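Local atomic coordinates of hypothetical protein AF1432 (Archaeoglobus fulgidus, PDB entry 1YNB), a protein that probably hydrolyses 2'-deoxyribonucleoside 5'-phosphates to the deoxyribonucleoside and phosphate, as a homodimeric, metal-dependent 5'-deoxynucleotidase of the HD-domain family. Residues His42-Leu53 / Ala123-Glu134; Lys63-His74 / Asp112-Val120. All coordinates share one frame; numbering follows the deposited sequence.

Contact 1: residues His42-Leu53 / Ala123-Glu134. Unlike the reference sequence in segment 42-53: N43 (reference Ser).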
loop_
_atom_site.group_PDB
_atom_site.type_symbol
_atom_site.label_atom_id
_atom_site.label_comp_id
_atom_site.label_asym_id
_atom_site.label_seq_id
_atom_site.Cartn_x
_atom_site.Cartn_y
_atom_site.Cartn_z
ATOM N N HIS A 42 10.758 -3.966 -1.783
ATOM C CA HIS A 42 11.645 -4.134 -2.949
ATOM C C HIS A 42 11.469 -5.590 -3.518
ATOM O O HIS A 42 11.290 -5.761 -4.715
ATOM C CB HIS A 42 13.112 -3.932 -2.519
ATOM C CG HIS A 42 14.119 -4.440 -3.507
ATOM N ND1 HIS A 42 14.196 -3.971 -4.795
ATOM C CD2 HIS A 42 15.081 -5.391 -3.389
ATOM C CE1 HIS A 42 15.168 -4.606 -5.437
ATOM N NE2 HIS A 42 15.722 -5.469 -4.607
ATOM N N ASN A 43 11.524 -6.597 -2.646
ATOM C CA ASN A 43 11.407 -8.025 -3.066
ATOM C C ASN A 43 10.046 -8.310 -3.689
ATOM O O ASN A 43 9.919 -9.091 -4.648
ATOM C CB ASN A 43 11.565 -8.943 -1.869
ATOM C CG ASN A 43 12.927 -8.849 -1.236
ATOM O OD1 ASN A 43 13.067 -9.069 -0.028
ATOM N ND2 ASN A 43 13.946 -8.547 -2.037
ATOM N N PHE A 44 9.011 -7.712 -3.108
ATOM C CA PHE A 44 7.666 -7.863 -3.636
ATOM C C PHE A 44 7.621 -7.470 -5.089
ATOM O O PHE A 44 7.201 -8.260 -5.949
ATOM C CB PHE A 44 6.669 -6.973 -2.844
ATOM C CG PHE A 44 5.313 -6.830 -3.496
ATOM C CD1 PHE A 44 4.385 -7.906 -3.478
ATOM C CD2 PHE A 44 4.950 -5.636 -4.148
ATOM C CE1 PHE A 44 3.157 -7.775 -4.094
ATOM C CE2 PHE A 44 3.694 -5.504 -4.778
ATOM C CZ PHE A 44 2.793 -6.600 -4.745
ATOM N N ARG A 45 8.015 -6.224 -5.390
ATOM C CA ARG A 45 7.910 -5.818 -6.767
ATOM C C ARG A 45 8.959 -6.483 -7.651
ATOM O O ARG A 45 8.679 -6.743 -8.822
ATOM C CB ARG A 45 7.960 -4.295 -6.924
ATOM C CG ARG A 45 7.697 -3.877 -8.361
ATOM C CD ARG A 45 7.275 -2.437 -8.539
ATOM N NE ARG A 45 8.310 -1.501 -8.072
ATOM C CZ ARG A 45 8.265 -0.187 -8.306
ATOM N NH1 ARG A 45 7.268 0.333 -8.993
ATOM N NH2 ARG A 45 9.205 0.611 -7.816
ATOM N N ALA A 46 10.131 -6.780 -7.093
ATOM C CA ALA A 46 11.149 -7.427 -7.913
ATOM C C ALA A 46 10.621 -8.821 -8.315
ATOM O O ALA A 46 10.902 -9.287 -9.439
ATOM C CB ALA A 46 12.441 -7.569 -7.135
ATOM N N ALA A 47 9.895 -9.468 -7.403
ATOM C CA ALA A 47 9.333 -10.794 -7.715
ATOM C C ALA A 47 8.355 -10.699 -8.857
ATOM O O ALA A 47 8.417 -11.496 -9.800
ATOM C CB ALA A 47 8.706 -11.435 -6.461
ATOM N N ILE A 48 7.452 -9.713 -8.829
ATOM C CA ILE A 48 6.526 -9.531 -9.916
ATOM C C ILE A 48 7.299 -9.206 -11.208
ATOM O O ILE A 48 7.007 -9.742 -12.296
ATOM C CB ILE A 48 5.489 -8.444 -9.530
ATOM C CG1 ILE A 48 4.617 -8.996 -8.388
ATOM C CG2 ILE A 48 4.605 -8.026 -10.731
ATOM C CD1 ILE A 48 3.675 -7.970 -7.792
ATOM N N ILE A 49 8.308 -8.342 -11.122
ATOM C CA ILE A 49 9.078 -8.066 -12.333
ATOM C C ILE A 49 9.769 -9.335 -12.889
ATOM O O ILE A 49 9.827 -9.509 -14.107
ATOM C CB ILE A 49 10.160 -7.010 -12.049
ATOM C CG1 ILE A 49 9.431 -5.656 -11.804
ATOM C CG2 ILE A 49 11.107 -6.856 -13.249
ATOM C CD1 ILE A 49 10.426 -4.502 -11.306
ATOM N N ALA A 50 10.298 -10.177 -11.999
ATOM C CA ALA A 50 11.012 -11.388 -12.430
ATOM C C ALA A 50 10.042 -12.304 -13.189
ATOM O O ALA A 50 10.418 -12.913 -14.198
ATOM C CB ALA A 50 11.619 -12.100 -11.244
ATOM N N PHE A 51 8.807 -12.372 -12.705
ATOM C CA PHE A 51 7.728 -13.139 -13.343
ATOM C C PHE A 51 7.554 -12.569 -14.759
ATOM O O PHE A 51 7.569 -13.299 -15.758
ATOM C CB PHE A 51 6.451 -12.953 -12.545
ATOM C CG PHE A 51 5.262 -13.660 -13.111
ATOM C CD1 PHE A 51 5.098 -15.034 -12.909
ATOM C CD2 PHE A 51 4.299 -12.957 -13.819
ATOM C CE1 PHE A 51 3.969 -15.702 -13.409
ATOM C CE2 PHE A 51 3.169 -13.606 -14.327
ATOM C CZ PHE A 51 3.022 -15.002 -14.103
ATOM N N ILE A 52 7.418 -11.241 -14.854
ATOM C CA ILE A 52 7.269 -10.601 -16.153
ATOM C C ILE A 52 8.454 -10.867 -17.092
ATOM O O ILE A 52 8.253 -11.142 -18.291
ATOM C CB ILE A 52 7.102 -9.075 -15.993
ATOM C CG1 ILE A 52 5.729 -8.765 -15.386
ATOM C CG2 ILE A 52 7.185 -8.382 -17.364
ATOM C CD1 ILE A 52 5.592 -7.292 -14.908
ATOM N N LEU A 53 9.672 -10.753 -16.577
ATOM C CA LEU A 53 10.866 -10.980 -17.406
ATOM C C LEU A 53 10.877 -12.389 -17.996
ATOM O O LEU A 53 11.218 -12.574 -19.164
ATOM C CB LEU A 53 12.155 -10.779 -16.606
ATOM C CG LEU A 53 12.461 -9.320 -16.205
ATOM C CD1 LEU A 53 13.736 -9.250 -15.415
ATOM C CD2 LEU A 53 12.547 -8.458 -17.437
ATOM N N ALA A 123 15.758 -8.429 -12.410
ATOM C CA ALA A 123 14.564 -7.880 -11.724
ATOM C C ALA A 123 14.938 -6.982 -10.545
ATOM O O ALA A 123 14.263 -5.969 -10.309
ATOM C CB ALA A 123 13.630 -9.040 -11.251
ATOM N N ASP A 124 15.977 -7.369 -9.808
ATOM C CA ASP A 124 16.506 -6.641 -8.646
ATOM C C ASP A 124 16.916 -5.254 -9.149
ATOM O O ASP A 124 16.497 -4.224 -8.602
ATOM C CB ASP A 124 17.735 -7.394 -8.105
ATOM C CG ASP A 124 18.460 -6.647 -6.993
ATOM O OD1 ASP A 124 19.684 -6.845 -6.850
ATOM O OD2 ASP A 124 17.823 -5.870 -6.234
ATOM N N LYS A 125 17.726 -5.223 -10.194
ATOM C CA LYS A 125 18.178 -3.934 -10.770
ATOM C C LYS A 125 17.062 -3.116 -11.434
ATOM O O LYS A 125 17.037 -1.881 -11.360
ATOM C CB LYS A 125 19.281 -4.200 -11.805
ATOM C CG LYS A 125 20.502 -4.849 -11.215
ATOM C CD LYS A 125 21.519 -5.023 -12.344
ATOM C CE LYS A 125 22.461 -6.184 -12.114
ATOM N NZ LYS A 125 23.018 -6.553 -13.464
ATOM N N LEU A 126 16.146 -3.767 -12.128
ATOM C CA LEU A 126 15.057 -3.036 -12.747
ATOM C C LEU A 126 14.150 -2.443 -11.666
ATOM O O LEU A 126 13.623 -1.340 -11.865
ATOM C CB LEU A 126 14.169 -3.925 -13.628
ATOM C CG LEU A 126 14.304 -3.877 -15.147
ATOM C CD1 LEU A 126 13.101 -4.635 -15.744
ATOM C CD2 LEU A 126 14.313 -2.419 -15.689
ATOM N N GLU A 127 13.901 -3.199 -10.594
ATOM C CA GLU A 127 13.034 -2.703 -9.516
ATOM C C GLU A 127 13.653 -1.386 -8.974
ATOM O O GLU A 127 12.945 -0.358 -8.724
ATOM C CB GLU A 127 12.907 -3.735 -8.405
ATOM C CG GLU A 127 11.652 -3.551 -7.504
ATOM C CD GLU A 127 11.717 -2.321 -6.574
ATOM O OE1 GLU A 127 12.789 -2.069 -5.957
ATOM O OE2 GLU A 127 10.673 -1.629 -6.453
ATOM N N LEU A 128 14.953 -1.440 -8.742
ATOM C CA LEU A 128 15.694 -0.261 -8.255
ATOM C C LEU A 128 15.558 0.902 -9.226
ATOM O O LEU A 128 15.308 2.045 -8.801
ATOM C CB LEU A 128 17.185 -0.606 -8.070
ATOM C CG LEU A 128 18.137 0.555 -7.735
ATOM C CD1 LEU A 128 17.835 1.142 -6.345
ATOM C CD2 LEU A 128 19.512 -0.010 -7.726
ATOM N N ALA A 129 15.705 0.652 -10.532
ATOM C CA ALA A 129 15.562 1.728 -11.517
ATOM C C ALA A 129 14.140 2.317 -11.469
ATOM O O ALA A 129 13.960 3.531 -11.526
ATOM C CB ALA A 129 15.885 1.216 -12.965
ATOM N N PHE A 130 13.110 1.472 -11.384
ATOM C CA PHE A 130 11.743 2.008 -11.298
ATOM C C PHE A 130 11.581 2.876 -10.023
ATOM O O PHE A 130 10.964 3.954 -10.081
ATOM C CB PHE A 130 10.692 0.876 -11.212
ATOM C CG PHE A 130 10.158 0.469 -12.551
ATOM C CD1 PHE A 130 10.889 -0.394 -13.372
ATOM C CD2 PHE A 130 8.936 0.955 -12.991
ATOM C CE1 PHE A 130 10.371 -0.774 -14.643
ATOM C CE2 PHE A 130 8.411 0.605 -14.220
ATOM C CZ PHE A 130 9.132 -0.278 -15.066
ATOM N N GLN A 131 12.137 2.402 -8.910
ATOM C CA GLN A 131 12.004 3.111 -7.631
ATOM C C GLN A 131 12.822 4.417 -7.690
ATOM O O GLN A 131 12.445 5.433 -7.079
ATOM C CB GLN A 131 12.456 2.242 -6.463
ATOM C CG GLN A 131 12.168 2.891 -5.080
ATOM C CD GLN A 131 10.690 3.227 -4.838
ATOM O OE1 GLN A 131 9.879 2.332 -4.554
ATOM N NE2 GLN A 131 10.337 4.521 -4.931
ATOM N N GLY A 132 13.895 4.386 -8.463
ATOM C CA GLY A 132 14.726 5.584 -8.651
ATOM C C GLY A 132 13.948 6.660 -9.418
ATOM O O GLY A 132 13.979 7.860 -9.062
ATOM N N VAL A 133 13.261 6.252 -10.488
ATOM C CA VAL A 133 12.446 7.164 -11.283
ATOM C C VAL A 133 11.310 7.694 -10.413
ATOM O O VAL A 133 11.001 8.894 -10.487
ATOM C CB VAL A 133 11.864 6.465 -12.522
ATOM C CG1 VAL A 133 10.767 7.302 -13.187
ATOM C CG2 VAL A 133 12.993 6.259 -13.548
ATOM N N GLU A 134 10.698 6.827 -9.609
ATOM C CA GLU A 134 9.568 7.261 -8.747
ATOM C C GLU A 134 10.054 8.246 -7.684
ATOM O O GLU A 134 9.399 9.267 -7.428
ATOM C CB GLU A 134 8.919 6.037 -8.075
ATOM C CG GLU A 134 8.184 5.222 -9.130
ATOM C CD GLU A 134 8.064 3.719 -8.818
ATOM O OE1 GLU A 134 7.498 3.014 -9.691
ATOM O OE2 GLU A 134 8.506 3.263 -7.738
#

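Contact 2: residues Lys63-His74 / Asp112-Val120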
loop_
_atom_site.group_PDB
_atom_site.type_symbol
_atom_site.label_atom_id
_atom_site.label_comp_id
_atom_site.label_asym_id
_atom_site.label_seq_id
_atom_site.Cartn_x
_atom_site.Cartn_y
_atom_site.Cartn_z
ATOM N N LYS A 63 7.859 -21.611 -15.102
ATOM C CA LYS A 63 9.204 -21.056 -15.052
ATOM C C LYS A 63 9.119 -19.610 -14.486
ATOM O O LYS A 63 9.946 -19.199 -13.688
ATOM C CB LYS A 63 9.777 -21.035 -16.485
ATOM C CG LYS A 63 11.301 -21.152 -16.598
ATOM C CD LYS A 63 11.837 -22.538 -16.188
ATOM C CE LYS A 63 11.206 -23.721 -16.973
ATOM N NZ LYS A 63 11.456 -23.743 -18.452
ATOM N N ALA A 64 8.126 -18.857 -14.938
ATOM C CA ALA A 64 7.929 -17.471 -14.479
ATOM C C ALA A 64 7.651 -17.478 -12.960
ATOM O O ALA A 64 8.207 -16.665 -12.216
ATOM C CB ALA A 64 6.785 -16.850 -15.230
ATOM N N CYS A 65 6.804 -18.402 -12.496
ATOM C CA CYS A 65 6.496 -18.493 -11.063
ATOM C C CYS A 65 7.742 -18.843 -10.253
ATOM O O CYS A 65 7.914 -18.438 -9.108
ATOM C CB CYS A 65 5.412 -19.552 -10.825
ATOM S SG CYS A 65 3.867 -19.109 -11.432
ATOM N N LYS A 66 8.650 -19.610 -10.835
ATOM C CA LYS A 66 9.857 -19.964 -10.107
ATOM C C LYS A 66 10.821 -18.767 -9.994
ATOM O O LYS A 66 11.606 -18.624 -9.037
ATOM C CB LYS A 66 10.564 -21.108 -10.835
ATOM C CG LYS A 66 11.807 -21.597 -10.156
ATOM C CD LYS A 66 12.277 -22.891 -10.861
ATOM C CE LYS A 66 13.408 -23.553 -10.123
ATOM N NZ LYS A 66 13.875 -24.726 -10.944
ATOM N N ALA A 67 10.793 -17.941 -11.018
ATOM C CA ALA A 67 11.659 -16.778 -11.037
ATOM C C ALA A 67 11.142 -15.800 -9.971
ATOM O O ALA A 67 11.933 -15.172 -9.276
ATOM C CB ALA A 67 11.633 -16.150 -12.414
ATOM N N ALA A 68 9.839 -15.657 -9.891
ATOM C CA ALA A 68 9.242 -14.764 -8.896
ATOM C C ALA A 68 9.586 -15.240 -7.500
ATOM O O ALA A 68 10.008 -14.457 -6.643
ATOM C CB ALA A 68 7.746 -14.692 -9.088
ATOM N N THR A 69 9.457 -16.548 -7.259
ATOM C CA THR A 69 9.762 -17.080 -5.944
ATOM C C THR A 69 11.208 -16.888 -5.577
ATOM O O THR A 69 11.542 -16.526 -4.449
ATOM C CB THR A 69 9.397 -18.600 -5.869
ATOM O OG1 THR A 69 8.041 -18.758 -6.255
ATOM C CG2 THR A 69 9.588 -19.128 -4.485
ATOM N N ALA A 70 12.097 -17.126 -6.534
ATOM C CA ALA A 70 13.502 -16.962 -6.267
ATOM C C ALA A 70 13.805 -15.505 -5.908
ATOM O O ALA A 70 14.678 -15.226 -5.084
ATOM C CB ALA A 70 14.317 -17.370 -7.522
ATOM N N ALA A 71 13.101 -14.587 -6.546
ATOM C CA ALA A 71 13.298 -13.160 -6.251
ATOM C C ALA A 71 12.869 -12.875 -4.807
ATOM O O ALA A 71 13.487 -12.039 -4.119
ATOM C CB ALA A 71 12.464 -12.304 -7.212
ATOM N N LEU A 72 11.818 -13.543 -4.331
ATOM C CA LEU A 72 11.379 -13.311 -2.947
ATOM C C LEU A 72 12.432 -13.708 -1.931
ATOM O O LEU A 72 12.553 -13.080 -0.872
ATOM C CB LEU A 72 10.106 -14.081 -2.647
ATOM C CG LEU A 72 8.855 -13.630 -3.366
ATOM C CD1 LEU A 72 7.737 -14.673 -3.119
ATOM C CD2 LEU A 72 8.435 -12.246 -2.815
ATOM N N PHE A 73 13.181 -14.777 -2.222
ATOM C CA PHE A 73 14.234 -15.257 -1.326
ATOM C C PHE A 73 15.585 -14.578 -1.525
ATOM O O PHE A 73 16.537 -14.834 -0.773
ATOM C CB PHE A 73 14.424 -16.773 -1.514
ATOM C CG PHE A 73 13.353 -17.596 -0.872
ATOM C CD1 PHE A 73 13.475 -17.995 0.467
ATOM C CD2 PHE A 73 12.186 -17.895 -1.557
ATOM C CE1 PHE A 73 12.424 -18.683 1.112
ATOM C CE2 PHE A 73 11.126 -18.586 -0.928
ATOM C CZ PHE A 73 11.249 -18.974 0.409
ATOM N N HIS A 74 15.673 -13.714 -2.524
ATOM C CA HIS A 74 16.921 -13.059 -2.872
ATOM C C HIS A 74 17.670 -12.322 -1.763
ATOM O O HIS A 74 18.860 -12.541 -1.569
ATOM C CB HIS A 74 16.687 -12.130 -4.065
ATOM C CG HIS A 74 17.946 -11.683 -4.738
ATOM N ND1 HIS A 74 18.063 -10.459 -5.366
ATOM C CD2 HIS A 74 19.135 -12.309 -4.905
ATOM C CE1 HIS A 74 19.272 -10.353 -5.891
ATOM N NE2 HIS A 74 19.941 -11.461 -5.624
ATOM N N ASP A 112 16.722 -25.298 -5.959
ATOM C CA ASP A 112 17.736 -24.606 -6.728
ATOM C C ASP A 112 17.115 -23.622 -7.689
ATOM O O ASP A 112 16.253 -23.965 -8.518
ATOM C CB ASP A 112 18.631 -25.574 -7.485
ATOM C CG ASP A 112 20.061 -25.502 -7.009
ATOM O OD1 ASP A 112 20.370 -26.145 -5.976
ATOM O OD2 ASP A 112 20.862 -24.782 -7.653
ATOM N N PHE A 113 17.551 -22.381 -7.544
ATOM C CA PHE A 113 17.060 -21.315 -8.384
ATOM C C PHE A 113 18.188 -20.867 -9.305
ATOM O O PHE A 113 18.178 -19.750 -9.806
ATOM C CB PHE A 113 16.583 -20.135 -7.529
ATOM C CG PHE A 113 15.494 -20.485 -6.550
ATOM C CD1 PHE A 113 14.305 -21.057 -6.985
ATOM C CD2 PHE A 113 15.647 -20.196 -5.201
ATOM C CE1 PHE A 113 13.274 -21.335 -6.092
ATOM C CE2 PHE A 113 14.622 -20.469 -4.293
ATOM C CZ PHE A 113 13.430 -21.040 -4.741
ATOM N N SER A 114 19.165 -21.743 -9.529
ATOM C CA SER A 114 20.268 -21.401 -10.417
ATOM C C SER A 114 19.773 -21.132 -11.831
ATOM O O SER A 114 20.331 -20.295 -12.532
ATOM C CB SER A 114 21.321 -22.511 -10.425
ATOM O OG SER A 114 22.260 -22.295 -9.379
ATOM N N ASP A 115 18.708 -21.802 -12.243
ATOM C CA ASP A 115 18.182 -21.605 -13.585
ATOM C C ASP A 115 17.414 -20.311 -13.814
ATOM O O ASP A 115 17.050 -20.009 -14.952
ATOM C CB ASP A 115 17.279 -22.767 -13.985
ATOM C CG ASP A 115 16.157 -22.991 -13.007
ATOM O OD1 ASP A 115 16.400 -22.785 -11.803
ATOM O OD2 ASP A 115 15.039 -23.390 -13.426
ATOM N N VAL A 116 17.128 -19.564 -12.743
ATOM C CA VAL A 116 16.397 -18.308 -12.896
ATOM C C VAL A 116 17.183 -17.168 -12.271
ATOM O O VAL A 116 16.674 -16.048 -12.146
ATOM C CB VAL A 116 14.978 -18.363 -12.214
ATOM C CG1 VAL A 116 14.059 -19.318 -12.946
ATOM C CG2 VAL A 116 15.106 -18.765 -10.763
ATOM N N GLU A 117 18.417 -17.425 -11.868
ATOM C CA GLU A 117 19.175 -16.362 -11.254
ATOM C C GLU A 117 19.342 -15.155 -12.152
ATOM O O GLU A 117 19.481 -14.038 -11.654
ATOM C CB GLU A 117 20.541 -16.854 -10.749
ATOM C CG GLU A 117 20.400 -17.687 -9.466
ATOM C CD GLU A 117 19.323 -17.119 -8.499
ATOM O OE1 GLU A 117 19.511 -16.026 -7.911
ATOM O OE2 GLU A 117 18.271 -17.765 -8.331
ATOM N N VAL A 118 19.328 -15.350 -13.466
ATOM C CA VAL A 118 19.479 -14.178 -14.318
ATOM C C VAL A 118 18.231 -13.314 -14.284
ATOM O O VAL A 118 18.338 -12.098 -14.317
ATOM C CB VAL A 118 19.826 -14.533 -15.777
ATOM C CG1 VAL A 118 19.828 -13.300 -16.619
ATOM C CG2 VAL A 118 21.227 -15.127 -15.827
ATOM N N TYR A 119 17.051 -13.923 -14.205
ATOM C CA TYR A 119 15.838 -13.111 -14.135
ATOM C C TYR A 119 15.775 -12.396 -12.778
ATOM O O TYR A 119 15.292 -11.266 -12.692
ATOM C CB TYR A 119 14.575 -13.960 -14.320
ATOM C CG TYR A 119 14.491 -14.601 -15.683
ATOM C CD1 TYR A 119 14.468 -13.816 -16.842
ATOM C CD2 TYR A 119 14.514 -15.996 -15.824
ATOM C CE1 TYR A 119 14.483 -14.397 -18.107
ATOM C CE2 TYR A 119 14.523 -16.588 -17.095
ATOM C CZ TYR A 119 14.514 -15.778 -18.230
ATOM O OH TYR A 119 14.581 -16.336 -19.486
ATOM N N VAL A 120 16.259 -13.054 -11.731
ATOM C CA VAL A 120 16.252 -12.460 -10.402
ATOM C C VAL A 120 17.198 -11.270 -10.389
ATOM O O VAL A 120 16.859 -10.193 -9.875
ATOM C CB VAL A 120 16.687 -13.481 -9.324
ATOM C CG1 VAL A 120 16.702 -12.820 -7.926
ATOM C CG2 VAL A 120 15.698 -14.658 -9.312
#

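Contact 1: residues His42-Leu53 / Ala123-Glu134
The methyl group of A123 drops into a hole formed by A46, I49, A50 and L53, and here the two helices press together most tightly. A123 CB lies 3.3 Å from A46 O and 3.7 Å from A50 CB, a fit that small residues on both helices make possible, with the axes 8.4 Å apart and crossing at 118°. I49 and L53 extend this apolar patch toward L126. Polar groups take over on the other flank. R45 swings its side chain away from its own backbone N (chi1 -174°) and then kinks at chi3, which turns the guanidinium edge toward two carboxylates. R45 NH1 and NH2 take one oxygen each of E134, with 2.8 Å from R45 NH1 to E134 OE1, while NE and NH2 both close side-on upon E127 OE2, the former through that oxygen's anti lone pair. F130 CB lies over one guanidinium face, off toward its rim. The other oxygen of E127, OE1, accepts a nearly straight bond from H42 ND1 (2.6 Å, 173°), in the plane of the imidazole. This polar flank faces the second subunit, whose K21 also pairs with E127. The solvent side is looser: at partly exposed D124, OD2 accepts a weak bond from H42 NE2 (2.7 Å). H42 and D124 fit the first histidine and last aspartate of an HD-domain metal site, although no metal is bound to them here.

Contact 2: residues Lys63-His74 / Asp112-Val120
Apolar packing centres on A70, whose CB is surrounded by F113, V116 and V120 from the 112-120 segment. A70 CB sits over one face of the F113 ring as a CH-pi contact, 3.9 Å from the ring centroid, and lies 3.5 Å from V120 CG2. One turn earlier, A67 meets V116 and Y119, with 4.0 Å between A67 CB and V116 CB. A67, A70 and A71 thus let the loop and first turn of helix 117-135 settle close against helix 61-73.

A second CH-pi contact joins the far ends of the segments. V120 CG1, anti to its backbone N (chi1 179°), is carried over one face of the H74 imidazole, 3.8 Å from the centroid and 17° off the ring normal.

The charged interaction lies on the more exposed side, at D115. K66 runs out fully extended, its CG passing the edge of the F113 ring, and NZ forms a salt bridge with D115 OD2 at 3.0 Å, on the syn side of the carboxylate; the bond to OD1 is weak. With a methionine in place of K66, D115 would probably lose its salt-bridge partner, and the loop before helix 117-135 would be tied less firmly to helix 61-73.

The chemistry therefore divides by exposure: alanine and valine methyls make the buried part, with ring faces laid against them, whereas the ion pair fastens the exposed loop to the helix.

Both contacts draw on helix 117-135: its first turn belongs to contact 2 and its later turns to contact 1, their centres about 13 Å apart. Helices 39-56 and 61-73, consecutive in the chain, supply the opposing segments and also pack on each other, with F51 CD1 3.4 Å from A64 CB and A47 CB 3.3 Å from A68 O. The two contacts converge where D124 OD1 lies 3.7 Å from H74 CE1. H42 and D124 of contact 1, H74 of contact 2 and the adjacent D75 together match an HD-type metal site, consistent with a metal-dependent phosphohydrolase, so helices 39-56 and 117-135 and residues about the end of helix 61-73 probably shape one active centre.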